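Local coordinates for protein thiosulfate reductase (Thermus thermophilus, PDB 2VPZ) that probably reduces sulfur compounds such as thiosulfate or polysulfide, as a molybdenum enzyme carrying two molybdopterin guanine dinucleotides and a [4Fe-4S] cluster, at residues D122-A125 with K126-E130; F143-G146 with T147-W151; L250-K253 with P254-T258; P308-V311 with I312-A316. One frame throughout, in Å; residues are numbered along the deposited sequence.

Contact 1 (D122-A125 with K126-E130); sequences DHIA and KKMLE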
loop_
_atom_site.group_PDB
_atom_site.type_symbol
_atom_site.label_atom_id
_atom_site.label_comp_id
_atom_site.label_asym_id
_atom_site.label_seq_id
_atom_site.Cartn_x
_atom_site.Cartn_y
_atom_site.Cartn_z
ATOM N N ASP A 122 35.694 -41.875 42.401
ATOM C CA ASP A 122 36.454 -42.213 43.636
ATOM C C ASP A 122 37.287 -41.002 44.059
ATOM O O ASP A 122 37.333 -40.606 45.236
ATOM C CB ASP A 122 37.444 -43.368 43.447
ATOM C CG ASP A 122 36.789 -44.763 43.449
ATOM O OD1 ASP A 122 35.584 -44.855 43.731
ATOM O OD2 ASP A 122 37.521 -45.742 43.179
ATOM N N HIS A 123 37.983 -40.446 43.070
ATOM C CA HIS A 123 38.828 -39.271 43.244
ATOM C C HIS A 123 38.021 -38.096 43.853
ATOM O O HIS A 123 38.530 -37.387 44.729
ATOM C CB HIS A 123 39.493 -38.873 41.897
ATOM C CG HIS A 123 40.511 -37.786 41.980
ATOM N ND1 HIS A 123 40.196 -36.471 41.860
ATOM C CD2 HIS A 123 41.833 -37.826 42.192
ATOM C CE1 HIS A 123 41.276 -35.734 42.008
ATOM N NE2 HIS A 123 42.292 -36.540 42.212
ATOM N N ILE A 124 36.775 -37.888 43.425
ATOM C CA ILE A 124 35.936 -36.810 43.980
ATOM C C ILE A 124 35.522 -37.103 45.452
ATOM O O ILE A 124 35.754 -36.263 46.323
ATOM C CB ILE A 124 34.665 -36.509 43.049
ATOM C CG1 ILE A 124 35.100 -35.848 41.745
ATOM C CG2 ILE A 124 33.667 -35.597 43.810
ATOM C CD1 ILE A 124 34.254 -36.221 40.503
ATOM N N ALA A 125 34.946 -38.276 45.751
ATOM C CA ALA A 125 34.584 -38.643 47.141
ATOM C C ALA A 125 35.803 -38.600 48.117
ATOM O O ALA A 125 35.702 -38.063 49.231
ATOM C CB ALA A 125 33.907 -40.049 47.198
ATOM N N LYS A 126 36.940 -39.157 47.713
ATOM C CA LYS A 126 38.157 -39.139 48.542
ATOM C C LYS A 126 38.489 -37.678 48.978
ATOM O O LYS A 126 38.669 -37.401 50.176
ATOM C CB LYS A 126 39.346 -39.763 47.777
ATOM C CG LYS A 126 40.444 -40.425 48.635
ATOM C CD LYS A 126 41.705 -39.554 48.741
ATOM C CE LYS A 126 42.994 -40.393 48.821
ATOM N NZ LYS A 126 44.123 -39.805 48.016
ATOM N N LYS A 127 38.531 -36.762 48.005
ATOM C CA LYS A 127 38.806 -35.318 48.190
ATOM C C LYS A 127 37.734 -34.598 49.030
ATOM O O LYS A 127 38.053 -33.755 49.888
ATOM C CB LYS A 127 38.946 -34.601 46.831
ATOM C CG LYS A 127 40.367 -34.527 46.258
ATOM C CD LYS A 127 41.175 -33.405 46.928
ATOM C CE LYS A 127 42.686 -33.671 46.870
ATOM N NZ LYS A 127 43.213 -33.836 45.469
ATOM N N MET A 128 36.468 -34.926 48.771
ATOM C CA MET A 128 35.327 -34.345 49.481
ATOM C C MET A 128 35.339 -34.719 50.971
ATOM O O MET A 128 34.990 -33.897 51.833
ATOM C CB MET A 128 33.982 -34.804 48.856
ATOM C CG MET A 128 33.662 -34.303 47.440
ATOM S SD MET A 128 31.928 -34.584 46.932
ATOM C CE MET A 128 31.038 -33.451 48.050
ATOM N N LEU A 129 35.746 -35.953 51.261
ATOM C CA LEU A 129 35.799 -36.492 52.626
ATOM C C LEU A 129 36.901 -35.825 53.472
ATOM O O LEU A 129 36.706 -35.561 54.675
ATOM C CB LEU A 129 35.921 -38.047 52.586
ATOM C CG LEU A 129 34.674 -38.775 52.032
ATOM C CD1 LEU A 129 34.955 -40.266 51.761
ATOM C CD2 LEU A 129 33.489 -38.611 53.011
ATOM N N GLU A 130 38.025 -35.514 52.830
ATOM C CA GLU A 130 39.155 -34.823 53.459
ATOM C C GLU A 130 38.761 -33.409 53.880
ATOM O O GLU A 130 39.149 -32.962 54.966
ATOM C CB GLU A 130 40.364 -34.747 52.525
ATOM C CG GLU A 130 41.068 -36.056 52.224
ATOM C CD GLU A 130 42.145 -35.902 51.156
ATOM O OE1 GLU A 130 42.388 -34.742 50.763
ATOM O OE2 GLU A 130 42.728 -36.920 50.721
#
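Ala125, Lys126 and Ile124 carry most of this local contact, in which the residues meet along helix 117-134. At Ala125 the carbonyl does the work: Ala125 O accepts the N-H of Leu129 at 2.9 Å, with the donor tilted 21° from the carbonyl plane. The same oxygen lies 3.1 Å from Leu129 CG, so the leucine branch packs against the acceptor of its own backbone bond. The methyl of Ala125 is directed outward, onto Leu529 and the side chain of Arg528.

Lys126 joins the preceding turn through its main chain and the root of its side chain. Its N bonds to Asp122 O at 2.9 Å, and its CB touches that oxygen at 3.3 Å. Beyond CB the lysine bends at several torsions and its end leads away from 122-125. Asp122 in turn sends OD1 to Arg528 in a salt bridge.

Ile124 makes the apolar part. Its O takes the N-H of Met128 at 2.9 Å, and the two side chains run side by side in the same direction, with Ile124 CG2 meeting Met128 SD at 3.7 Å. The isoleucine torsion (chi1 -70°) sets CG2 anti to the backbone N, on the flank that faces the sulfur. Both side chains reach Phe436 of strand 435-438.

The chemistry is that of an amphipathic helix. Ile124 and Met128 form a buried stripe against the parallel sheet that holds strand 435-438, Asp122 and Lys126 stand on an exposed flank, and i to i+4 bonds, the one from Lys127 N to His123 O weak, pair the peptide groups.

Contact 2 (F143-G146 with T147-W151); sequences FGHG and TGDYW. With MGD (2-amino-5,6-dimercapto-7-methyl-3,7,8a,9-tetrahydro-8-oxa-1,3,9,10-tetraaza-anthracen-4-one guanosine dinucleotide), chain H.
The turn linking strand 141-144 to helix 149-160 belongs to a beta-alpha-beta unit and lines the pocket of a molybdopterin guanine dinucleotide; here His145 and Gly146 meet Asp149. Gly146 to Asp149 form a type I beta turn, closed by Asp149 N bonding to Gly146 O at 3.0 Å from well above the carbonyl plane. Gly148 is the N-cap of the helix. Gly146 has a positive phi, at which a CB would be jammed against the carbonyl oxygen of His145.

His145 points its ring at the cofactor. ND1 donates to phosphate oxygen O1A of the MGD at 3.0 Å, a bent bond of 142°, and the oxygen lies at the ring edge near its plane. NE2 is hydrogen-bonded to Ser169 OG, so the imidazole is held at both nitrogens. If His145 were an alanine, O1A would probably lose this donor and the Ser169 hydroxyl its ring partner.

Asp149 lies beside His145, their side chains pointing the same way, with ring and carboxylate planes 29° apart. His145 CD2 comes to 4.1 Å from Asp149 OD2. With CG set between the backbone N and the carbonyl carbon (chi1 71°), the carboxylate folds back over the turn, bringing OD1 to 3.0 Å from Gly146 O. Two acceptors so close would probably repel one another. Asp149 OD2 has Lys167 as its salt-bridge partner.

The chemistry thus divides the turn: the imidazole N-H meets the phosphate, while the carboxylate is matched to a lysine.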
loop_
_atom_site.group_PDB
_atom_site.type_symbol
_atom_site.label_atom_id
_atom_site.label_comp_id
_atom_site.label_asym_id
_atom_site.label_seq_id
_atom_site.Cartn_x
_atom_site.Cartn_y
_atom_site.Cartn_z
ATOM N N PHE A 143 26.843 -25.099 43.090
ATOM C CA PHE A 143 26.177 -24.122 42.183
ATOM C C PHE A 143 25.564 -24.936 40.991
ATOM O O PHE A 143 26.142 -25.898 40.534
ATOM C CB PHE A 143 27.171 -23.060 41.582
ATOM C CG PHE A 143 27.793 -22.052 42.599
ATOM C CD1 PHE A 143 28.816 -21.177 42.169
ATOM C CD2 PHE A 143 27.376 -21.958 43.943
ATOM C CE1 PHE A 143 29.418 -20.248 43.033
ATOM C CE2 PHE A 143 27.972 -21.020 44.837
ATOM C CZ PHE A 143 28.993 -20.162 44.375
ATOM N N GLY A 144 24.390 -24.577 40.494
ATOM C CA GLY A 144 23.868 -25.357 39.396
ATOM C C GLY A 144 22.674 -24.774 38.724
ATOM O O GLY A 144 22.045 -23.846 39.245
ATOM N N HIS A 145 22.345 -25.307 37.555
ATOM C CA HIS A 145 21.192 -24.851 36.812
ATOM C C HIS A 145 20.631 -25.917 35.872
ATOM O O HIS A 145 21.287 -26.925 35.629
ATOM C CB HIS A 145 21.514 -23.535 36.035
ATOM C CG HIS A 145 20.440 -22.519 36.099
ATOM N ND1 HIS A 145 20.489 -21.306 35.467
ATOM C CD2 HIS A 145 19.276 -22.556 36.742
ATOM C CE1 HIS A 145 19.382 -20.639 35.732
ATOM N NE2 HIS A 145 18.627 -21.386 36.506
ATOM N N GLY A 146 19.402 -25.720 35.380
ATOM C CA GLY A 146 18.776 -26.703 34.501
ATOM C C GLY A 146 17.978 -27.779 35.222
ATOM O O GLY A 146 18.034 -27.833 36.450
ATOM N N THR A 147 17.257 -28.653 34.515
ATOM C CA THR A 147 16.446 -29.710 35.157
ATOM C C THR A 147 17.132 -30.527 36.287
ATOM O O THR A 147 16.593 -30.628 37.402
ATOM C CB THR A 147 15.847 -30.730 34.104
ATOM O OG1 THR A 147 15.030 -30.055 33.165
ATOM C CG2 THR A 147 15.040 -31.838 34.840
ATOM N N GLY A 148 18.304 -31.087 35.996
ATOM C CA GLY A 148 19.055 -31.842 36.974
ATOM C C GLY A 148 19.629 -31.044 38.144
ATOM O O GLY A 148 20.484 -31.549 38.873
ATOM N N ASP A 149 19.192 -29.796 38.327
ATOM C CA ASP A 149 19.687 -28.968 39.454
ATOM C C ASP A 149 18.978 -29.427 40.739
ATOM O O ASP A 149 19.385 -29.106 41.871
ATOM C CB ASP A 149 19.579 -27.428 39.193
ATOM C CG ASP A 149 18.137 -26.884 39.218
ATOM O OD1 ASP A 149 17.202 -27.695 39.379
ATOM O OD2 ASP A 149 17.957 -25.647 39.076
ATOM N N TYR A 150 17.912 -30.205 40.542
ATOM C CA TYR A 150 17.187 -30.827 41.642
ATOM C C TYR A 150 18.219 -31.734 42.356
ATOM O O TYR A 150 18.348 -31.666 43.568
ATOM C CB TYR A 150 16.038 -31.753 41.159
ATOM C CG TYR A 150 15.487 -32.651 42.277
ATOM C CD1 TYR A 150 14.889 -32.094 43.406
ATOM C CD2 TYR A 150 15.600 -34.059 42.221
ATOM C CE1 TYR A 150 14.410 -32.887 44.466
ATOM C CE2 TYR A 150 15.125 -34.876 43.278
ATOM C CZ TYR A 150 14.526 -34.277 44.404
ATOM O OH TYR A 150 14.054 -35.054 45.439
ATOM N N TRP A 151 18.977 -32.543 41.612
ATOM C CA TRP A 151 19.952 -33.443 42.229
ATOM C C TRP A 151 21.158 -32.762 42.815
ATOM O O TRP A 151 21.563 -32.981 43.964
ATOM C CB TRP A 151 20.435 -34.556 41.279
ATOM C CG TRP A 151 19.311 -35.410 40.750
ATOM C CD1 TRP A 151 18.751 -35.354 39.498
ATOM C CD2 TRP A 151 18.527 -36.379 41.489
ATOM N NE1 TRP A 151 17.679 -36.214 39.421
ATOM C CE2 TRP A 151 17.518 -36.854 40.620
ATOM C CE3 TRP A 151 18.580 -36.893 42.806
ATOM C CZ2 TRP A 151 16.553 -37.824 41.024
ATOM C CZ3 TRP A 151 17.615 -37.866 43.218
ATOM C CH2 TRP A 151 16.623 -38.313 42.318
HETATM P PB MGD H . 24.169 -20.505 30.274
HETATM O O1B MGD H . 25.095 -19.466 29.722
HETATM O O2B MGD H . 23.209 -21.199 29.357
HETATM O O3B MGD H . 23.534 -19.785 31.572
HETATM O O3A MGD H . 22.653 -18.666 33.636
HETATM P PA MGD H . 23.154 -20.090 33.118
HETATM O O1A MGD H . 22.098 -21.175 32.990
HETATM O O2A MGD H . 24.420 -20.360 33.852
HETATM O "O5'" MGD H . 25.008 -21.660 30.923
HETATM C "C5'" MGD H . 24.588 -23.023 30.866
HETATM C "C4'" MGD H . 25.829 -23.866 31.160
HETATM O "O4'" MGD H . 25.247 -25.155 31.316
HETATM C "C3'" MGD H . 26.821 -23.985 30.033
HETATM O "O3'" MGD H . 28.071 -24.323 30.649
HETATM C "C2'" MGD H . 26.246 -25.164 29.231
HETATM O "O2'" MGD H . 27.295 -25.719 28.483
HETATM C "C1'" MGD H . 25.734 -26.108 30.322
HETATM N N9 MGD H . 24.656 -27.111 29.981
HETATM C C8 MGD H . 23.656 -26.941 29.114
HETATM N N7 MGD H . 22.815 -27.999 29.046
HETATM C C5 MGD H . 23.245 -28.906 29.950
HETATM C C6 MGD H . 22.801 -30.273 30.476
HETATM O O6 MGD H . 21.791 -30.901 30.000
HETATM N N1 MGD H . 23.581 -30.813 31.470
HETATM C C2 MGD H . 24.692 -30.210 31.996
HETATM N N2 MGD H . 25.457 -30.769 32.983
HETATM N N3 MGD H . 25.076 -29.001 31.562
HETATM C C4 MGD H . 24.455 -28.295 30.560
HETATM C C10 MGD H . 21.263 -18.236 33.506
HETATM C C11 MGD H . 21.098 -17.004 34.330
HETATM O O11 MGD H . 22.234 -16.188 34.039
HETATM C C12 MGD H . 19.838 -16.237 34.175
HETATM S S12 MGD H . 18.301 -16.993 34.238
HETATM C C13 MGD H . 19.825 -14.909 34.056
HETATM S S13 MGD H . 18.487 -13.948 33.830
HETATM C C14 MGD H . 20.956 -14.039 34.138
HETATM N N15 MGD H . 21.168 -13.404 32.805
HETATM C C16 MGD H . 22.356 -12.722 32.700
HETATM C C17 MGD H . 22.643 -11.582 31.825
HETATM O O17 MGD H . 21.766 -11.152 31.018
HETATM N N18 MGD H . 23.843 -11.007 31.917
HETATM C C19 MGD H . 24.803 -11.425 32.765
HETATM N N19 MGD H . 26.047 -10.858 32.788
HETATM N N20 MGD H . 24.575 -12.438 33.604
HETATM C C21 MGD H . 23.439 -13.127 33.616
HETATM N N22 MGD H . 23.291 -14.179 34.428
HETATM C C23 MGD H . 22.080 -14.896 34.635
#

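Contact 3 (L250-K253 with P254-T258); sequences LPIK and PGTDT. With MGD (2-amino-5,6-dimercapto-7-methyl-3,7,8a,9-tetrahydro-8-oxa-1,3,9,10-tetraaza-anthracen-4-one guanosine dinucleotide), chain I.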
loop_
_atom_site.group_PDB
_atom_site.type_symbol
_atom_site.label_atom_id
_atom_site.label_comp_id
_atom_site.label_asym_id
_atom_site.label_seq_id
_atom_site.Cartn_x
_atom_site.Cartn_y
_atom_site.Cartn_z
ATOM N N LEU A 250 7.133 4.875 25.940
ATOM C CA LEU A 250 7.654 5.921 26.850
ATOM C C LEU A 250 9.218 5.737 26.954
ATOM O O LEU A 250 9.690 4.851 27.697
ATOM C CB LEU A 250 6.991 5.889 28.263
ATOM C CG LEU A 250 5.489 5.579 28.479
ATOM C CD1 LEU A 250 4.985 6.049 29.879
ATOM C CD2 LEU A 250 4.642 6.234 27.379
ATOM N N PRO A 251 10.044 6.542 26.196
ATOM C CA PRO A 251 11.512 6.402 26.283
ATOM C C PRO A 251 12.141 6.941 27.587
ATOM O O PRO A 251 12.854 7.957 27.571
ATOM C CB PRO A 251 12.070 7.113 25.045
ATOM C CG PRO A 251 10.910 7.875 24.420
ATOM C CD PRO A 251 9.634 7.541 25.205
ATOM N N ILE A 252 11.880 6.233 28.687
ATOM C CA ILE A 252 12.323 6.580 30.039
ATOM C C ILE A 252 13.830 6.711 30.296
ATOM O O ILE A 252 14.665 5.965 29.763
ATOM C CB ILE A 252 11.711 5.552 31.097
ATOM C CG1 ILE A 252 11.343 6.260 32.393
ATOM C CG2 ILE A 252 12.702 4.385 31.345
ATOM C CD1 ILE A 252 11.299 5.350 33.638
ATOM N N LYS A 253 14.206 7.697 31.104
ATOM C CA LYS A 253 15.613 7.870 31.441
ATOM C C LYS A 253 15.961 6.621 32.306
ATOM O O LYS A 253 15.220 6.301 33.240
ATOM C CB LYS A 253 15.824 9.192 32.207
ATOM C CG LYS A 253 16.928 9.136 33.225
ATOM C CD LYS A 253 17.332 10.521 33.707
ATOM C CE LYS A 253 18.834 10.602 33.961
ATOM N NZ LYS A 253 19.226 11.844 34.696
ATOM N N PRO A 254 17.081 5.895 31.988
ATOM C CA PRO A 254 17.434 4.707 32.805
ATOM C C PRO A 254 17.567 4.820 34.347
ATOM O O PRO A 254 18.164 5.786 34.807
ATOM C CB PRO A 254 18.726 4.187 32.190
ATOM C CG PRO A 254 18.741 4.692 30.788
ATOM C CD PRO A 254 17.964 6.025 30.824
ATOM N N GLY A 255 17.054 3.798 35.054
ATOM C CA GLY A 255 17.088 3.668 36.510
ATOM C C GLY A 255 16.154 4.583 37.245
ATOM O O GLY A 255 16.318 4.931 38.436
ATOM N N THR A 256 15.096 4.937 36.544
ATOM C CA THR A 256 14.138 5.919 36.990
ATOM C C THR A 256 12.641 5.477 37.054
ATOM O O THR A 256 11.745 6.293 37.316
ATOM C CB THR A 256 14.353 7.175 36.038
ATOM O OG1 THR A 256 14.789 8.291 36.785
ATOM C CG2 THR A 256 13.123 7.510 35.206
ATOM N N ASP A 257 12.397 4.178 36.891
ATOM C CA ASP A 257 11.060 3.574 36.890
ATOM C C ASP A 257 10.238 3.653 38.164
ATOM O O ASP A 257 8.998 3.668 38.127
ATOM C CB ASP A 257 11.143 2.110 36.446
ATOM C CG ASP A 257 11.837 1.923 35.105
ATOM O OD1 ASP A 257 11.131 1.693 34.095
ATOM O OD2 ASP A 257 13.069 2.037 35.065
ATOM N N THR A 258 10.900 3.688 39.305
ATOM C CA THR A 258 10.136 3.763 40.533
ATOM C C THR A 258 9.450 5.152 40.666
ATOM O O THR A 258 8.397 5.240 41.279
ATOM C CB THR A 258 11.004 3.453 41.798
ATOM O OG1 THR A 258 11.904 2.386 41.520
ATOM C CG2 THR A 258 10.087 3.048 42.978
HETATM P PB MGD I . 14.253 -7.167 31.052
HETATM O O1B MGD I . 15.554 -6.956 31.719
HETATM O O2B MGD I . 13.024 -6.758 31.690
HETATM O O3B MGD I . 14.422 -8.734 30.780
HETATM O O3A MGD I . 14.342 -11.039 29.703
HETATM P PA MGD I . 13.451 -9.948 30.413
HETATM O O1A MGD I . 12.921 -10.664 31.566
HETATM O O2A MGD I . 12.411 -9.526 29.488
HETATM O "O5'" MGD I . 14.257 -6.490 29.649
HETATM C "C5'" MGD I . 15.350 -6.220 28.768
HETATM C "C4'" MGD I . 14.959 -4.828 28.301
HETATM O "O4'" MGD I . 15.136 -4.062 29.481
HETATM C "C3'" MGD I . 15.848 -4.133 27.235
HETATM O "O3'" MGD I . 15.041 -3.567 26.170
HETATM C "C2'" MGD I . 16.553 -2.975 27.985
HETATM O "O2'" MGD I . 16.433 -1.785 27.215
HETATM C "C1'" MGD I . 15.623 -2.748 29.151
HETATM N N9 MGD I . 16.037 -1.824 30.242
HETATM C C8 MGD I . 17.314 -1.595 30.681
HETATM N N7 MGD I . 17.342 -0.681 31.692
HETATM C C5 MGD I . 16.056 -0.295 31.893
HETATM C C6 MGD I . 15.384 0.705 32.749
HETATM O O6 MGD I . 16.083 1.310 33.568
HETATM N N1 MGD I . 14.061 0.842 32.673
HETATM C C2 MGD I . 13.313 0.149 31.772
HETATM N N2 MGD I . 11.946 0.330 31.724
HETATM N N3 MGD I . 13.861 -0.787 30.936
HETATM C C4 MGD I . 15.196 -1.050 30.947
HETATM C C10 MGD I . 15.228 -11.987 30.259
HETATM C C11 MGD I . 14.434 -13.252 30.324
HETATM O O11 MGD I . 14.212 -13.705 28.980
HETATM C C12 MGD I . 14.997 -14.298 31.320
HETATM S S12 MGD I . 15.356 -13.898 32.915
HETATM C C13 MGD I . 15.230 -15.616 30.977
HETATM S S13 MGD I . 15.733 -16.743 32.150
HETATM C C14 MGD I . 15.013 -16.095 29.564
HETATM N N15 MGD I . 16.177 -16.285 28.780
HETATM C C16 MGD I . 16.130 -16.236 27.410
HETATM C C17 MGD I . 17.303 -16.470 26.494
HETATM O O17 MGD I . 18.419 -16.793 26.988
HETATM N N18 MGD I . 17.123 -16.419 25.130
HETATM C C19 MGD I . 15.904 -16.058 24.654
HETATM N N19 MGD I . 15.797 -15.937 23.345
HETATM N N20 MGD I . 14.777 -15.779 25.391
HETATM C C21 MGD I . 14.861 -15.905 26.751
HETATM N N22 MGD I . 13.842 -15.639 27.552
HETATM C C23 MGD I . 14.003 -15.186 28.894
#
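Ile252, whose CB is directed toward 254-258, wedges its two branches between Thr256 and the guanine of an MGD. On the longer branch, CG1 lies 3.6 Å from Thr256 CG2. The terminal CD1 goes further, to a tight 3.2 Å from that same methyl, and reaches Asp257 N at 3.6 Å. The shorter branch serves the cofactor: CG2 stands 4.0 Å from N1 of the guanine, displaced to one side of the base plane.

This packing flanks a type II beta turn from Lys253 to Thr256, in which Lys253 O touches Thr256 CB at 3.1 Å. The turn presents Gly255 N to guanine O6 at 3.1 Å, nearly straight at 167°. Asp257 CG stands anti to the carbonyl carbon (chi1 -54°), which carries the carboxylate to the adjoining edge: OD2 accepts from N1 at 2.9 Å and OD1 from the amino N2 at 2.9 Å. Donor and acceptors match the O6, N1 and N2 pattern of guanine.

The loop leaves strand 248-250, the outermost within this chain of the parallel sheet holding 231-235, and enters helix 257-270. Ile252 also rests on Val235 of that sheet and on Thr305 of helix 298-305, while Asp257 touches Arg343 of helix 341-354.

Contact 4 (P308-V311 with I312-A316); sequences PAQV and IREVA
From Pro308, the N-cap, to Val315 the backbone follows the first turns of helix 309-320, and four consecutive i to i+4 bonds tie 308-311 to 312-316. Ile312 N reaches Pro308 O at 3.2 Å, lying in the carbonyl plane. Arg313 N bonds to Ala309 O with the donor tilted out of that carbonyl's plane. The straightest of the four is Glu314 N to Gln310 O, 2.8 Å long with an angle of 176° at the hydrogen. Val315 N to Val311 O measures 3.0 Å.

Gln310 and Glu314 form the main side-chain pair. Gln310 CG, anti to the backbone N (chi1 -180°), is thereby put 3.2 Å from Glu314 OE2; the bend at the next torsion then turns the amide across the carboxylate, their planes 42° apart, in a van der Waals approach. The charge of Glu314 is answered through OE1 by Arg248; an alanine here would probably leave Arg248 without that carboxylate and uncover the aliphatic part of Gln310.

Ile312 brings CG1 to 3.4 Å from Pro308 O, the acceptor of its own backbone N-H. Val311 CG1 and Val315 CG2 are a looser pair at 4.4 Å. Arg313 extends past Ala309, its NH1 lying 4.2 Å from Ala309 CB, and NH2 forms a salt bridge with Glu299.

The pattern is that of an amphipathic surface helix on an alpha/beta domain: Ile312 and Val315 pack on helix 257-270, Val311 and Val315 against strand 248-250, and the charged Arg313 and Glu314 find their partners outside the two segments.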
loop_
_atom_site.group_PDB
_atom_site.type_symbol
_atom_site.label_atom_id
_atom_site.label_comp_id
_atom_site.label_asym_id
_atom_site.label_seq_id
_atom_site.Cartn_x
_atom_site.Cartn_y
_atom_site.Cartn_z
ATOM N N PRO A 308 6.869 13.477 29.651
ATOM C CA PRO A 308 5.997 14.628 29.980
ATOM C C PRO A 308 4.891 14.332 31.044
ATOM O O PRO A 308 4.377 13.211 31.105
ATOM C CB PRO A 308 5.406 15.053 28.622
ATOM C CG PRO A 308 6.337 14.425 27.568
ATOM C CD PRO A 308 6.774 13.119 28.227
ATOM N N ALA A 309 4.521 15.313 31.873
ATOM C CA ALA A 309 3.490 15.092 32.902
ATOM C C ALA A 309 2.081 14.694 32.381
ATOM O O ALA A 309 1.372 13.947 33.063
ATOM C CB ALA A 309 3.388 16.320 33.845
ATOM N N GLN A 310 1.686 15.179 31.196
ATOM C CA GLN A 310 0.372 14.863 30.565
ATOM C C GLN A 310 0.333 13.356 30.234
ATOM O O GLN A 310 -0.640 12.645 30.569
ATOM C CB GLN A 310 0.113 15.718 29.303
ATOM C CG GLN A 310 -1.249 15.471 28.566
ATOM C CD GLN A 310 -2.517 15.875 29.358
ATOM O OE1 GLN A 310 -2.765 15.377 30.468
ATOM N NE2 GLN A 310 -3.328 16.772 28.774
ATOM N N VAL A 311 1.397 12.879 29.591
ATOM C CA VAL A 311 1.560 11.464 29.272
ATOM C C VAL A 311 1.470 10.632 30.582
ATOM O O VAL A 311 0.721 9.661 30.617
ATOM C CB VAL A 311 2.919 11.206 28.541
ATOM C CG1 VAL A 311 3.153 9.687 28.336
ATOM C CG2 VAL A 311 2.924 11.941 27.203
ATOM N N ILE A 312 2.169 11.001 31.662
ATOM C CA ILE A 312 2.072 10.219 32.920
ATOM C C ILE A 312 0.621 10.075 33.458
ATOM O O ILE A 312 0.206 8.994 33.905
ATOM C CB ILE A 312 3.021 10.780 34.038
ATOM C CG1 ILE A 312 4.470 10.756 33.520
ATOM C CG2 ILE A 312 2.786 9.995 35.366
ATOM C CD1 ILE A 312 5.583 11.222 34.464
ATOM N N ARG A 313 -0.129 11.170 33.381
ATOM C CA ARG A 313 -1.549 11.261 33.750
ATOM C C ARG A 313 -2.470 10.416 32.852
ATOM O O ARG A 313 -3.274 9.608 33.345
ATOM C CB ARG A 313 -2.036 12.702 33.686
ATOM C CG ARG A 313 -2.102 13.321 35.022
ATOM C CD ARG A 313 -2.809 14.638 35.094
ATOM N NE ARG A 313 -2.191 15.299 36.218
ATOM C CZ ARG A 313 -1.187 16.152 36.124
ATOM N NH1 ARG A 313 -0.707 16.484 34.934
ATOM N NH2 ARG A 313 -0.603 16.591 37.231
ATOM N N GLU A 314 -2.375 10.648 31.546
ATOM C CA GLU A 314 -3.146 9.921 30.525
ATOM C C GLU A 314 -2.962 8.397 30.665
ATOM O O GLU A 314 -3.945 7.649 30.631
ATOM C CB GLU A 314 -2.743 10.367 29.108
ATOM C CG GLU A 314 -3.602 11.470 28.471
ATOM C CD GLU A 314 -2.976 12.132 27.211
ATOM O OE1 GLU A 314 -2.392 11.419 26.353
ATOM O OE2 GLU A 314 -3.098 13.375 27.092
ATOM N N VAL A 315 -1.730 7.921 30.816
ATOM C CA VAL A 315 -1.531 6.483 30.980
ATOM C C VAL A 315 -2.244 5.925 32.233
ATOM O O VAL A 315 -2.873 4.878 32.137
ATOM C CB VAL A 315 -0.003 6.088 30.956
ATOM C CG1 VAL A 315 0.187 4.572 31.276
ATOM C CG2 VAL A 315 0.569 6.408 29.578
ATOM N N ALA A 316 -2.203 6.590 33.386
ATOM C CA ALA A 316 -2.923 6.064 34.558
ATOM C C ALA A 316 -4.461 6.095 34.400
ATOM O O ALA A 316 -5.153 5.200 34.896
ATOM C CB ALA A 316 -2.529 6.815 35.848
#

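In the fold
Contacts 2 and 3 are buried turns running from a strand into a helix, each leaving a strand of a different parallel sheet, and each binds a different MGD: contact 2 at a phosphate, contact 3 at the guanine. Contacts 1 and 4 are partly buried helical segments near the periphery, their centres about 63 Å apart and on opposite sides of the chain's centre. There, main-chain bonds and apolar stripes prevail, with salt bridges at the margins. Contact 1 precedes contact 2 in sequence, helix 117-134 leading to strand 141-144, without touching it. Contacts 3 and 4 do meet, Leu250 CD2 lying 3.9 Å from Val311 CG1.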